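Side-chain contact in carboxypeptidase A (Helicoverpa armigera, PDB 1JQG), which probably acts as a zinc-dependent metallocarboxypeptidase of the M14 family, removing C-terminal residues from peptides: residues A190-Y193 against A194-K197. Sequence-based numbering, arbitrary orientation.
Sequences ATLY and AIHK
Tyr193 O accepts a hydrogen bond from Lys197 N at 2.9 Å, an i to i+4 bond of helix 187-200. One residue back, His196 N bonds to Leu192 O at 3.1 Å, while the Ala194 N to Ala190 O bond is weak. Over this turn of helix, the Tyr193 ring runs forward beside the aliphatic chain of Lys197, the two side chains pointing the same way. Tyr193 CG is anti to its own nitrogen (chi1 -165°), which carries the ring along the helix toward the lysine: CE2 lies 3.7 Å from Lys197 CG, and the phenol OH 3.6 Å from Lys197 CE. The lysine bends at chi2 (-70°) and then extends, its ammonium group continuing to a salt bridge with Asp201. His196 turns an edge toward the tyrosine face, the ring centroids 5.7 Å apart and the planes inclined at 50°; Phe118 meets both rings. Helix 187-200 packs against the central mixed sheet of the zinc carboxypeptidase α/β fold, where Thr191 and Ala194 reach Met176 on strand 173-178 and, together with Ile195, touch Ile215 on strand 212-216, while Tyr193 meets Phe407 of helix 402-421, and Ala194 and Lys197 meet Trp410 of the same helix. Replacing Tyr193 with alanine would probably leave the lysine methylenes without their flat neighbour and the His196 edge without a ring face, opening a gap where the ring lay. Farther round the helix, Leu192 CD1 and Ile195 CD1 make a looser apolar contact at 4.4 Å.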
ATOM      1  N   ALA A 190       9.316  -3.117   3.154  1.00 19.31           N
ATOM      2  CA  ALA A 190       8.965  -4.459   2.707  1.00 17.71           C
ATOM      3  C   ALA A 190       9.477  -4.761   1.307  1.00 21.86           C
ATOM      4  O   ALA A 190      10.101  -5.777   1.015  1.00 25.57           O
ATOM      5  CB  ALA A 190       7.461  -4.617   2.713  1.00 18.11           C
ATOM      6  N   THR A 191       9.282  -3.831   0.377  1.00 20.60           N
ATOM      7  CA  THR A 191       9.723  -3.970  -1.001  1.00 19.97           C
ATOM      8  C   THR A 191      11.221  -3.803  -1.124  1.00 22.03           C
ATOM      9  O   THR A 191      11.917  -4.268  -2.029  1.00 23.02           O
ATOM     10  CB  THR A 191       8.964  -2.931  -1.880  1.00 22.62           C
ATOM     11  OG1 THR A 191       8.754  -3.350  -3.222  1.00 27.28           O
ATOM     12  CG2 THR A 191       9.624  -1.568  -1.810  1.00 12.24           C
ATOM     13  N   LEU A 192      11.839  -3.090  -0.192  1.00 22.41           N
ATOM     14  CA  LEU A 192      13.270  -2.855  -0.166  1.00 18.49           C
ATOM     15  C   LEU A 192      13.997  -4.084   0.344  1.00 19.00           C
ATOM     16  O   LEU A 192      15.175  -4.403   0.101  1.00 21.87           O
ATOM     17  CB  LEU A 192      13.546  -1.620   0.729  1.00 24.36           C
ATOM     18  CG  LEU A 192      14.073  -0.331   0.060  1.00 17.91           C
ATOM     19  CD1 LEU A 192      13.421  -0.084  -1.262  1.00 14.21           C
ATOM     20  CD2 LEU A 192      13.879   0.831   1.011  1.00 13.92           C
ATOM     21  N   TYR A 193      13.318  -4.847   1.205  1.00 19.32           N
ATOM     22  CA  TYR A 193      13.924  -6.047   1.778  1.00 19.01           C
ATOM     23  C   TYR A 193      13.998  -7.099   0.698  1.00 19.42           C
ATOM     24  O   TYR A 193      14.989  -7.830   0.617  1.00 25.59           O
ATOM     25  CB  TYR A 193      13.113  -6.523   2.992  1.00 21.61           C
ATOM     26  CG  TYR A 193      13.822  -7.522   3.870  1.00 17.66           C
ATOM     27  CD1 TYR A 193      14.611  -7.077   4.937  1.00 18.66           C
ATOM     28  CD2 TYR A 193      13.728  -8.879   3.649  1.00 16.42           C
ATOM     29  CE1 TYR A 193      15.277  -7.990   5.756  1.00 16.10           C
ATOM     30  CE2 TYR A 193      14.376  -9.778   4.465  1.00 19.32           C
ATOM     31  CZ  TYR A 193      15.158  -9.332   5.503  1.00 17.83           C
ATOM     32  OH  TYR A 193      15.793 -10.268   6.277  1.00 24.46           O
ATOM     33  N   ALA A 194      12.950  -7.146  -0.134  1.00 19.06           N
ATOM     34  CA  ALA A 194      12.906  -8.078  -1.264  1.00 17.67           C
ATOM     35  C   ALA A 194      14.065  -7.891  -2.242  1.00 19.23           C
ATOM     36  O   ALA A 194      14.615  -8.817  -2.859  1.00 18.83           O
ATOM     37  CB  ALA A 194      11.582  -7.971  -1.980  1.00 12.18           C
ATOM     38  N   ILE A 195      14.455  -6.643  -2.496  1.00 19.65           N
ATOM     39  CA  ILE A 195      15.624  -6.305  -3.298  1.00 16.82           C
ATOM     40  C   ILE A 195      16.893  -6.781  -2.594  1.00 21.81           C
ATOM     41  O   ILE A 195      17.863  -7.221  -3.235  1.00 15.18           O
ATOM     42  CB  ILE A 195      15.685  -4.778  -3.527  1.00 16.28           C
ATOM     43  CG1 ILE A 195      14.523  -4.331  -4.420  1.00 22.53           C
ATOM     44  CG2 ILE A 195      16.991  -4.369  -4.148  1.00 15.14           C
ATOM     45  CD1 ILE A 195      14.358  -2.838  -4.616  1.00 19.33           C
ATOM     46  N   HIS A 196      16.904  -6.641  -1.245  1.00 22.92           N
ATOM     47  CA  HIS A 196      18.078  -6.972  -0.457  1.00 22.75           C
ATOM     48  C   HIS A 196      18.351  -8.462  -0.493  1.00 22.82           C
ATOM     49  O   HIS A 196      19.479  -8.922  -0.601  1.00 24.45           O
ATOM     50  CB  HIS A 196      17.942  -6.399   0.952  1.00 26.33           C
ATOM     51  CG  HIS A 196      18.968  -6.867   1.940  1.00 27.48           C
ATOM     52  ND1 HIS A 196      18.829  -7.884   2.867  1.00 27.59           N
ATOM     53  CD2 HIS A 196      20.218  -6.382   2.094  1.00 24.39           C
ATOM     54  CE1 HIS A 196      19.951  -8.011   3.548  1.00 23.01           C
ATOM     55  NE2 HIS A 196      20.804  -7.121   3.091  1.00 24.82           N
ATOM     56  N   LYS A 197      17.318  -9.273  -0.380  1.00 21.63           N
ATOM     57  CA  LYS A 197      17.495 -10.740  -0.414  1.00 23.20           C
ATOM     58  C   LYS A 197      17.666 -11.317  -1.814  1.00 23.46           C
ATOM     59  O   LYS A 197      18.242 -12.374  -1.966  1.00 24.69           O
ATOM     60  CB  LYS A 197      16.327 -11.480   0.253  1.00 18.97           C
ATOM     61  CG  LYS A 197      16.328 -11.307   1.783  1.00 19.28           C
ATOM     62  CD  LYS A 197      17.536 -12.110   2.267  1.00 29.49           C
ATOM     63  CE  LYS A 197      17.747 -11.963   3.763  1.00 38.28           C
ATOM     64  NZ  LYS A 197      18.855 -12.926   4.114  1.00 33.57           N
TER